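PDB 1XFS: activator of Hsp90 ATPase homologue 1/2-like C-terminal domain-containing protein from Nitrosomonas europaea, which is of unknown function but belongs to the AHA1 family, whose Bet v 1-like fold is often associated with binding hydrophobic ligands or partner proteins. Local coordinates for residues 47-61 / 69-81. Residues are numbered along the deposited sequence; the frame is centred on the assembly and turned at random.
Sequences SDCRVDLRPGGEFYT and NKFPNSGCFLEVT
Phe77 lays its ring between Leu53 and Phe59, with CD1 of Leu53 over one face, 4.2 Å from the ring centroid, and CB of Phe59 over the opposite face. The two phenyl planes are only 16° from parallel, but their centres are displaced enough that little of one ring lies over the other; CZ of Phe77 comes 3.6 Å from CG of Phe59. The Val51 side chain crosses that of Phe77 at about a right angle and touches CE2 with its CG1. With CG anti to its carbonyl carbon (chi1 -73°), Phe77 directs its ring into the bend of 51-59, and Phe77 CB rests 3.3 Å from Arg54 O. Were Phe77 cut back to an alanine, the loss of the ring would probably open a gap between Leu53 CD1 and Phe59 CB. Farther along, Val80 CG1 meets Leu53 CG at 3.8 Å. The backbone of Phe77 is held as well: its N donates to Gly57 O, while its O accepts a nearly straight bond (175°) from Gly56 N in the type II turn 54-57. An antiparallel ladder continues through the hydrogen-bonded pairs Phe59-Gly75 and Thr61-Asn73; beyond it, Lys70 reaches past strand 58-64 to donate from NZ to Ser47 OG (2.7 Å). Hairpin 58-64/70-81 lies between strands 45-51 and 85-89 in the seven-strand antiparallel sheet, consistent with a Bet v 1-like fold; Trp88 meets Phe59 edge-to-face and touches Phe77, while helix 32-35 packs on Val51.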
# COMPACT_ATOMS: atom_id res chain seq x y z
N SER A 47 1.87 2.89 -24.58
CA SER A 47 2.83 2.10 -25.34
C SER A 47 3.01 0.70 -24.77
O SER A 47 3.51 -0.20 -25.45
CB SER A 47 4.19 2.81 -25.36
OG SER A 47 4.04 4.16 -25.76
N ASP A 48 2.61 0.51 -23.52
CA ASP A 48 2.72 -0.78 -22.87
C ASP A 48 1.90 -0.77 -21.60
O ASP A 48 1.72 0.27 -20.96
CB ASP A 48 4.19 -1.08 -22.54
CG ASP A 48 4.45 -2.56 -22.31
OD1 ASP A 48 5.59 -2.92 -21.96
OD2 ASP A 48 3.52 -3.37 -22.49
N CYS A 49 1.39 -1.94 -21.22
CA CYS A 49 0.59 -2.07 -20.02
C CYS A 49 0.67 -3.50 -19.51
O CYS A 49 0.34 -4.44 -20.24
CB CYS A 49 -0.87 -1.68 -20.29
SG CYS A 49 -1.95 -1.87 -18.84
N ARG A 50 1.11 -3.66 -18.27
CA ARG A 50 1.24 -4.96 -17.63
C ARG A 50 0.42 -4.92 -16.35
O ARG A 50 0.52 -3.97 -15.57
CB ARG A 50 2.70 -5.26 -17.28
CG ARG A 50 3.64 -5.37 -18.48
CD ARG A 50 3.47 -6.70 -19.19
NE ARG A 50 3.80 -7.84 -18.33
CZ ARG A 50 3.74 -9.11 -18.72
NH1 ARG A 50 3.38 -9.41 -19.96
NH2 ARG A 50 4.05 -10.08 -17.87
N VAL A 51 -0.40 -5.95 -16.14
CA VAL A 51 -1.24 -6.03 -14.95
C VAL A 51 -1.19 -7.39 -14.26
O VAL A 51 -1.42 -8.42 -14.90
CB VAL A 51 -2.73 -5.73 -15.32
CG1 VAL A 51 -3.65 -6.12 -14.17
CG2 VAL A 51 -2.90 -4.25 -15.66
N ASP A 52 -0.87 -7.40 -12.97
CA ASP A 52 -0.87 -8.62 -12.15
C ASP A 52 -1.97 -8.25 -11.15
O ASP A 52 -1.70 -7.59 -10.14
CB ASP A 52 0.48 -8.82 -11.45
CG ASP A 52 0.52 -10.08 -10.58
OD1 ASP A 52 1.52 -10.29 -9.87
OD2 ASP A 52 -0.45 -10.88 -10.62
N LEU A 53 -3.20 -8.65 -11.46
CA LEU A 53 -4.38 -8.29 -10.66
C LEU A 53 -4.57 -9.03 -9.34
O LEU A 53 -5.35 -9.97 -9.24
CB LEU A 53 -5.64 -8.44 -11.52
CG LEU A 53 -6.90 -7.73 -11.04
CD1 LEU A 53 -6.72 -6.22 -11.11
CD2 LEU A 53 -8.08 -8.16 -11.90
N ARG A 54 -3.85 -8.56 -8.33
CA ARG A 54 -3.91 -9.11 -6.99
C ARG A 54 -3.22 -8.12 -6.07
O ARG A 54 -2.42 -7.30 -6.52
CB ARG A 54 -3.15 -10.45 -6.93
CG ARG A 54 -1.67 -10.32 -7.28
CD ARG A 54 -0.93 -11.65 -7.19
NE ARG A 54 0.49 -11.50 -7.48
CZ ARG A 54 1.36 -10.88 -6.69
NH1 ARG A 54 0.97 -10.35 -5.55
NH2 ARG A 54 2.64 -10.79 -7.05
N PRO A 55 -3.55 -8.16 -4.77
CA PRO A 55 -2.92 -7.25 -3.80
C PRO A 55 -1.42 -7.53 -3.84
O PRO A 55 -0.99 -8.69 -3.73
CB PRO A 55 -3.56 -7.68 -2.49
CG PRO A 55 -4.94 -8.09 -2.91
CD PRO A 55 -4.68 -8.88 -4.17
N GLY A 56 -0.62 -6.48 -4.01
CA GLY A 56 0.82 -6.65 -4.09
C GLY A 56 1.29 -6.84 -5.52
O GLY A 56 2.49 -6.92 -5.78
N GLY A 57 0.34 -6.92 -6.45
CA GLY A 57 0.66 -7.11 -7.85
C GLY A 57 1.01 -5.81 -8.56
O GLY A 57 0.46 -4.75 -8.26
N GLU A 58 1.92 -5.90 -9.53
CA GLU A 58 2.35 -4.72 -10.25
C GLU A 58 1.34 -4.21 -11.29
O GLU A 58 0.67 -4.98 -11.96
CB GLU A 58 3.70 -4.99 -10.93
CG GLU A 58 4.24 -3.85 -11.78
CD GLU A 58 5.65 -4.13 -12.27
OE1 GLU A 58 5.87 -5.22 -12.84
OE2 GLU A 58 6.52 -3.25 -12.11
N PHE A 59 1.24 -2.89 -11.37
CA PHE A 59 0.38 -2.21 -12.34
C PHE A 59 1.40 -1.33 -13.08
O PHE A 59 1.79 -0.27 -12.58
CB PHE A 59 -0.68 -1.36 -11.64
CG PHE A 59 -1.67 -0.73 -12.57
CD1 PHE A 59 -2.55 0.26 -12.11
CD2 PHE A 59 -1.72 -1.10 -13.91
CE1 PHE A 59 -3.47 0.87 -12.98
CE2 PHE A 59 -2.63 -0.50 -14.79
CZ PHE A 59 -3.51 0.49 -14.33
N TYR A 60 1.85 -1.79 -14.25
CA TYR A 60 2.85 -1.09 -15.05
C TYR A 60 2.27 -0.55 -16.35
O TYR A 60 1.55 -1.25 -17.06
CB TYR A 60 4.01 -2.05 -15.39
CG TYR A 60 5.03 -1.53 -16.40
CD1 TYR A 60 6.04 -0.65 -16.03
CD2 TYR A 60 4.99 -1.96 -17.73
CE1 TYR A 60 6.99 -0.20 -16.96
CE2 TYR A 60 5.93 -1.51 -18.67
CZ TYR A 60 6.93 -0.63 -18.27
OH TYR A 60 7.85 -0.20 -19.20
N THR A 61 2.58 0.70 -16.65
CA THR A 61 2.09 1.30 -17.88
C THR A 61 3.13 2.26 -18.44
O THR A 61 3.92 2.84 -17.69
CB THR A 61 0.77 2.08 -17.64
OG1 THR A 61 1.00 3.12 -16.69
CG2 THR A 61 -0.31 1.14 -17.12
N ASN A 69 7.26 11.69 -26.09
CA ASN A 69 7.99 11.28 -24.90
C ASN A 69 7.27 10.13 -24.20
O ASN A 69 6.04 10.13 -24.09
CB ASN A 69 8.13 12.45 -23.92
CG ASN A 69 8.83 13.64 -24.54
OD1 ASN A 69 9.94 13.51 -25.06
ND2 ASN A 69 8.19 14.80 -24.49
N LYS A 70 8.04 9.15 -23.73
CA LYS A 70 7.50 7.99 -23.04
C LYS A 70 7.76 8.11 -21.55
O LYS A 70 8.86 8.48 -21.13
CB LYS A 70 8.13 6.70 -23.55
CG LYS A 70 7.78 6.32 -24.98
CD LYS A 70 8.30 4.92 -25.29
CE LYS A 70 7.94 4.48 -26.70
NZ LYS A 70 6.48 4.48 -26.91
N PHE A 71 6.75 7.80 -20.74
CA PHE A 71 6.89 7.86 -19.30
C PHE A 71 6.45 6.56 -18.65
O PHE A 71 5.25 6.28 -18.53
CB PHE A 71 6.07 9.03 -18.73
CG PHE A 71 6.39 10.36 -19.35
CD1 PHE A 71 5.81 10.74 -20.56
CD2 PHE A 71 7.29 11.24 -18.74
CE1 PHE A 71 6.11 11.98 -21.14
CE2 PHE A 71 7.60 12.47 -19.32
CZ PHE A 71 7.01 12.84 -20.52
N PRO A 72 7.41 5.72 -18.25
CA PRO A 72 7.08 4.44 -17.61
C PRO A 72 6.50 4.70 -16.22
O PRO A 72 7.09 5.43 -15.42
CB PRO A 72 8.42 3.72 -17.56
CG PRO A 72 9.39 4.86 -17.38
CD PRO A 72 8.87 5.87 -18.39
N ASN A 73 5.33 4.12 -15.95
CA ASN A 73 4.66 4.29 -14.66
C ASN A 73 4.60 2.92 -13.98
O ASN A 73 4.27 1.92 -14.61
CB ASN A 73 3.23 4.81 -14.84
CG ASN A 73 3.12 5.87 -15.92
OD1 ASN A 73 3.23 5.58 -17.11
ND2 ASN A 73 2.91 7.12 -15.50
N SER A 74 4.93 2.89 -12.69
CA SER A 74 4.91 1.64 -11.95
C SER A 74 4.11 1.82 -10.66
O SER A 74 4.40 2.71 -9.86
CB SER A 74 6.34 1.19 -11.63
OG SER A 74 6.35 -0.04 -10.93
N GLY A 75 3.10 0.97 -10.48
CA GLY A 75 2.28 1.06 -9.29
C GLY A 75 2.04 -0.31 -8.70
O GLY A 75 2.55 -1.31 -9.20
N CYS A 76 1.24 -0.35 -7.64
CA CYS A 76 0.95 -1.60 -6.94
C CYS A 76 -0.54 -1.68 -6.57
O CYS A 76 -1.10 -0.71 -6.08
CB CYS A 76 1.79 -1.65 -5.65
SG CYS A 76 1.70 -3.17 -4.70
N PHE A 77 -1.17 -2.83 -6.81
CA PHE A 77 -2.57 -2.99 -6.43
C PHE A 77 -2.63 -3.22 -4.92
O PHE A 77 -1.79 -3.91 -4.35
CB PHE A 77 -3.21 -4.17 -7.18
CG PHE A 77 -3.48 -3.88 -8.63
CD1 PHE A 77 -4.45 -2.95 -9.01
CD2 PHE A 77 -2.73 -4.51 -9.62
CE1 PHE A 77 -4.66 -2.64 -10.36
CE2 PHE A 77 -2.93 -4.21 -10.98
CZ PHE A 77 -3.90 -3.28 -11.34
N LEU A 78 -3.63 -2.64 -4.26
CA LEU A 78 -3.79 -2.78 -2.82
C LEU A 78 -5.04 -3.56 -2.45
O LEU A 78 -5.07 -4.26 -1.44
CB LEU A 78 -3.82 -1.41 -2.16
CG LEU A 78 -2.61 -0.53 -2.43
CD1 LEU A 78 -2.82 0.83 -1.78
CD2 LEU A 78 -1.34 -1.20 -1.86
N GLU A 79 -6.08 -3.41 -3.26
CA GLU A 79 -7.33 -4.11 -3.03
C GLU A 79 -7.97 -4.44 -4.37
O GLU A 79 -8.00 -3.60 -5.27
CB GLU A 79 -8.32 -3.28 -2.19
CG GLU A 79 -9.66 -4.00 -1.99
CD GLU A 79 -10.70 -3.19 -1.24
OE1 GLU A 79 -11.90 -3.46 -1.43
OE2 GLU A 79 -10.32 -2.29 -0.45
N VAL A 80 -8.45 -5.67 -4.49
CA VAL A 80 -9.11 -6.13 -5.69
C VAL A 80 -10.36 -6.86 -5.24
O VAL A 80 -10.31 -8.04 -4.89
CB VAL A 80 -8.22 -7.10 -6.51
CG1 VAL A 80 -8.95 -7.51 -7.79
CG2 VAL A 80 -6.89 -6.44 -6.85
N THR A 81 -11.48 -6.15 -5.22
CA THR A 81 -12.75 -6.73 -4.82
C THR A 81 -13.56 -6.76 -6.11
O THR A 81 -14.08 -5.74 -6.55
CB THR A 81 -13.39 -5.87 -3.71
OG1 THR A 81 -12.48 -5.78 -2.61
CG2 THR A 81 -14.68 -6.51 -3.21